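Local coordinates for cell division protein FtsX (Streptococcus pneumoniae, PDB 6HE6) that forms part of the ABC transporter FtsEX and, through its large extracellular loop, interacts with the essential peptidoglycan hydrolase PcsB in cell division, at residues Lys47-Ser50 against Thr51-Ser54; Glu65-Thr68 against Glu69-Asp73. All coordinates share one frame; numbering follows the deposited sequence.

Interaction 1: residues Lys47-Ser50 against Thr51-Ser54; sequences KNMS and TVKS
Val-52 N donates to Met-49 O over 3.2 Å, closing a type I beta turn that runs from Met-49 to Val-52. The N-H points almost straight at its acceptor (170°), but it arrives well above the carbonyl plane, 55° out of it, and so not on a lone pair. Ser-50 and Thr-51 occupy the two corner positions; the short polar side chain of Ser-50 suits its exposed corner, while Thr-51 is only partly exposed.

The same pair of residues meets through its side chains, on one flank of the turn. CB of Met-49 lies 3.7 Å from Val-52 CG1, and SD comes to 4.1 Å from that same methyl group. Met-49 sets CG beside its backbone N, opposite the carbonyl carbon (chi1 -58°), and then runs out extended, so CB makes the closer contact with the valine while the end leads off toward Asp-105 and Ile-109. The two side chains cross at a slant. Val-52 gives CG1 to the methionine and sets its other branch, CG2, between the backbone N and carbonyl carbon; there CG2 is pressed against Met-49 O at 3.1 Å, a tight fit, and is 4.1 Å from Lys-47 O. A beta-branched residue suits this place, since it can begin a strand while one methyl meets the methionine side chain and the other the carbonyl oxygen of Met-49.

Ile-102 of helix 99-107 touches both Val-52 and Thr-51. Beyond the turn, Lys-53 and Ser-54 both face Glu-92 in a classic beta bulge, and Ser-54 OG is hydrogen-bonded to Glu-92 OE1.

One backbone hydrogen bond and one apolar contact, Met-49 CB with Val-52 CG1, thus join the same two residues, tying the reversal to the start of strand 52-58.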
loop_
_atom_site.group_PDB
_atom_site.type_symbol
_atom_site.label_atom_id
_atom_site.label_comp_id
_atom_site.label_asym_id
_atom_site.label_seq_id
_atom_site.Cartn_x
_atom_site.Cartn_y
_atom_site.Cartn_z
ATOM N N LYS A 47 0.688 10.690 -4.587
ATOM C CA LYS A 47 1.771 11.277 -5.378
ATOM C C LYS A 47 1.563 12.769 -5.648
ATOM O O LYS A 47 2.542 13.502 -5.839
ATOM C CB LYS A 47 1.905 10.496 -6.697
ATOM C CG LYS A 47 3.280 10.524 -7.352
ATOM C CD LYS A 47 4.273 9.704 -6.573
ATOM C CE LYS A 47 5.719 10.130 -6.782
ATOM N NZ LYS A 47 6.327 9.518 -7.968
ATOM N N ASN A 48 0.318 13.241 -5.639
ATOM C CA ASN A 48 0.032 14.649 -5.874
ATOM C C ASN A 48 0.279 15.527 -4.657
ATOM O O ASN A 48 0.253 16.752 -4.793
ATOM C CB ASN A 48 -1.419 14.824 -6.323
ATOM C CG ASN A 48 -1.600 14.588 -7.802
ATOM O OD1 ASN A 48 -0.630 14.560 -8.561
ATOM N ND2 ASN A 48 -2.849 14.423 -8.225
ATOM N N MET A 49 0.491 14.948 -3.478
ATOM C CA MET A 49 0.750 15.751 -2.293
ATOM C C MET A 49 2.149 16.348 -2.342
ATOM O O MET A 49 3.135 15.631 -2.532
ATOM C CB MET A 49 0.588 14.909 -1.034
ATOM C CG MET A 49 -0.770 14.269 -0.876
ATOM S SD MET A 49 -0.817 13.389 0.696
ATOM C CE MET A 49 -2.482 12.687 0.638
ATOM N N SER A 50 2.235 17.666 -2.146
ATOM C CA SER A 50 3.514 18.352 -2.297
ATOM C C SER A 50 4.549 17.892 -1.280
ATOM O O SER A 50 5.751 17.986 -1.551
ATOM C CB SER A 50 3.317 19.870 -2.182
ATOM O OG SER A 50 2.350 20.169 -1.199
ATOM N N THR A 51 4.125 17.391 -0.126
ATOM C CA THR A 51 5.066 16.978 0.905
ATOM C C THR A 51 5.471 15.503 0.834
ATOM O O THR A 51 6.190 15.045 1.727
ATOM C CB THR A 51 4.485 17.265 2.281
ATOM O OG1 THR A 51 3.197 16.662 2.372
ATOM C CG2 THR A 51 4.338 18.776 2.494
ATOM N N VAL A 52 5.062 14.742 -0.200
ATOM C CA VAL A 52 5.488 13.347 -0.330
ATOM C C VAL A 52 6.588 13.212 -1.379
ATOM O O VAL A 52 6.529 13.819 -2.457
ATOM C CB VAL A 52 4.308 12.414 -0.659
ATOM C CG1 VAL A 52 3.160 12.654 0.287
ATOM C CG2 VAL A 52 3.865 12.624 -2.067
ATOM N N LYS A 53 7.591 12.388 -1.075
ATOM C CA LYS A 53 8.703 12.191 -2.000
ATOM C C LYS A 53 8.569 10.928 -2.845
ATOM O O LYS A 53 8.983 10.921 -4.010
ATOM C CB LYS A 53 10.040 12.156 -1.246
ATOM C CG LYS A 53 11.244 11.866 -2.179
ATOM C CD LYS A 53 12.605 11.844 -1.479
ATOM C CE LYS A 53 13.598 12.741 -2.232
ATOM N NZ LYS A 53 14.817 13.102 -1.442
ATOM N N SER A 54 8.023 9.849 -2.294
ATOM C CA SER A 54 7.872 8.619 -3.059
ATOM C C SER A 54 6.721 7.804 -2.480
ATOM O O SER A 54 6.419 7.892 -1.287
ATOM C CB SER A 54 9.168 7.802 -3.045
ATOM O OG SER A 54 9.426 7.322 -1.737
#

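Interaction 2: residues Glu65-Thr68 against Glu69-Asp73; sequences EKLT and EIMGD
The backbone of Glu-65 to Ile-70 is the last part of an alpha helix, and Met-71 is where the chain leaves helical geometry. Regular i to i+4 hydrogen bonds carry the helix to its C-terminal end: Glu-69 N to Glu-65 O, Ile-70 N to Lys-66 O at 2.8 Å, and finally Met-71 N to Leu-67 O at 2.9 Å. Past this bond the psi of Met-71, -173°, opens the chain into the loop.

On the surface Lys-66 and Glu-69, one turn apart, lie side by side and point the same way, a spacing well suited to opposite charges on a helix. Lys-66 bends at chi2 and again at chi4, which curls its amine back so that NZ forms a salt bridge with Glu-69 OE1 at 3.2 Å. The amine comes from above the carboxylate plane, and Lys-66 CD rests 3.6 Å from Glu-69 OE2, so the aliphatic chain runs alongside the carboxylate. On another side, Leu-67 CD2 is loosely placed against Met-71 CG at 4.4 Å.

Glu-65 O serves two donors, the amide of Glu-69 and a threonine hydroxyl. Threonine suits the site because its hydroxyl, placed between the backbone N and carbonyl carbon of its own residue (chi1 64°), can turn back along the helix: Thr-68 OG1 donates to Glu-65 O at 2.7 Å, tilted 25° from the carbonyl plane.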
loop_
_atom_site.group_PDB
_atom_site.type_symbol
_atom_site.label_atom_id
_atom_site.label_comp_id
_atom_site.label_asym_id
_atom_site.label_seq_id
_atom_site.Cartn_x
_atom_site.Cartn_y
_atom_site.Cartn_z
ATOM N N GLU A 65 5.409 -12.725 2.989
ATOM C CA GLU A 65 6.719 -13.340 2.779
ATOM C C GLU A 65 7.763 -12.726 3.701
ATOM O O GLU A 65 8.535 -13.443 4.344
ATOM C CB GLU A 65 7.149 -13.198 1.325
ATOM C CG GLU A 65 6.034 -13.438 0.337
ATOM C CD GLU A 65 5.180 -14.641 0.692
ATOM O OE1 GLU A 65 5.761 -15.713 0.971
ATOM O OE2 GLU A 65 3.930 -14.511 0.693
ATOM N N LYS A 66 7.808 -11.392 3.776
ATOM C CA LYS A 66 8.786 -10.750 4.650
ATOM C C LYS A 66 8.560 -11.133 6.105
ATOM O O LYS A 66 9.520 -11.376 6.845
ATOM C CB LYS A 66 8.749 -9.236 4.490
ATOM C CG LYS A 66 9.484 -8.750 3.252
ATOM C CD LYS A 66 10.885 -9.348 3.163
ATOM C CE LYS A 66 11.427 -9.258 1.733
ATOM N NZ LYS A 66 11.156 -10.504 0.944
ATOM N N LEU A 67 7.299 -11.202 6.535
ATOM C CA LEU A 67 7.014 -11.630 7.904
ATOM C C LEU A 67 7.561 -13.035 8.172
ATOM O O LEU A 67 8.174 -13.282 9.216
ATOM C CB LEU A 67 5.504 -11.565 8.179
ATOM C CG LEU A 67 4.939 -10.368 8.953
ATOM C CD1 LEU A 67 3.432 -10.486 9.075
ATOM C CD2 LEU A 67 5.545 -10.290 10.343
ATOM N N THR A 68 7.360 -13.974 7.239
ATOM C CA THR A 68 7.906 -15.311 7.443
ATOM C C THR A 68 9.430 -15.290 7.416
ATOM O O THR A 68 10.081 -16.069 8.130
ATOM C CB THR A 68 7.354 -16.275 6.392
ATOM O OG1 THR A 68 7.794 -15.885 5.084
ATOM C CG2 THR A 68 5.840 -16.296 6.445
ATOM N N GLU A 69 10.004 -14.383 6.633
ATOM C CA GLU A 69 11.455 -14.226 6.575
ATOM C C GLU A 69 12.028 -13.702 7.893
ATOM O O GLU A 69 13.103 -14.140 8.326
ATOM C CB GLU A 69 11.804 -13.269 5.440
ATOM C CG GLU A 69 12.916 -13.707 4.535
ATOM C CD GLU A 69 13.043 -12.796 3.321
ATOM O OE1 GLU A 69 12.522 -13.154 2.233
ATOM O OE2 GLU A 69 13.640 -11.704 3.484
ATOM N N ILE A 70 11.345 -12.746 8.520
ATOM C CA ILE A 70 11.841 -12.082 9.733
ATOM C C ILE A 70 11.585 -12.935 10.985
ATOM O O ILE A 70 12.503 -13.197 11.770
ATOM C CB ILE A 70 11.209 -10.664 9.848
ATOM C CG1 ILE A 70 11.734 -9.716 8.746
ATOM C CG2 ILE A 70 11.474 -10.037 11.204
ATOM C CD1 ILE A 70 11.127 -8.305 8.827
ATOM N N MET A 71 10.348 -13.383 11.196
ATOM C CA MET A 71 10.048 -14.306 12.282
ATOM C C MET A 71 10.448 -15.718 11.860
ATOM O O MET A 71 11.040 -15.937 10.804
ATOM C CB MET A 71 8.562 -14.243 12.666
ATOM C CG MET A 71 7.943 -12.846 12.929
ATOM S SD MET A 71 8.712 -11.827 14.216
ATOM C CE MET A 71 7.279 -11.262 15.135
ATOM N N GLY A 72 10.113 -16.700 12.681
ATOM C CA GLY A 72 10.358 -18.075 12.287
ATOM C C GLY A 72 9.701 -18.501 10.978
ATOM O O GLY A 72 9.207 -17.677 10.205
ATOM N N ASP A 73 9.705 -19.809 10.735
ATOM C CA ASP A 73 9.098 -20.515 9.605
ATOM C C ASP A 73 7.742 -19.955 9.138
ATOM O O ASP A 73 7.137 -19.120 9.819
ATOM C CB ASP A 73 9.007 -21.998 10.041
ATOM C CG ASP A 73 8.134 -22.850 9.148
ATOM O OD1 ASP A 73 8.319 -22.797 7.913
ATOM O OD2 ASP A 73 7.258 -23.577 9.673
#

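In the fold
Interactions 1 and 2 come in series along the chain and bracket one stretch of the FtsX extracellular domain. Interaction 1 leads from helix 41-47 into strand 52-58, an outermost strand of the four-stranded antiparallel sheet; that strand is followed by helix 60-70, at whose far end interaction 2 lies. Their centres are 31 Å apart on opposite sides of the chain's centre, and their nearest atoms stay about 17 Å from each other. Interaction 1 belongs to the sheet edge and to helix 99-107, which packs against the start of strand 52-58, whereas interaction 2 belongs to an outlying surface helix that also carries Tyr-64 of the dodecane-trimethylamine pocket; the Glu-65 side chain is about 5 Å from that ligand.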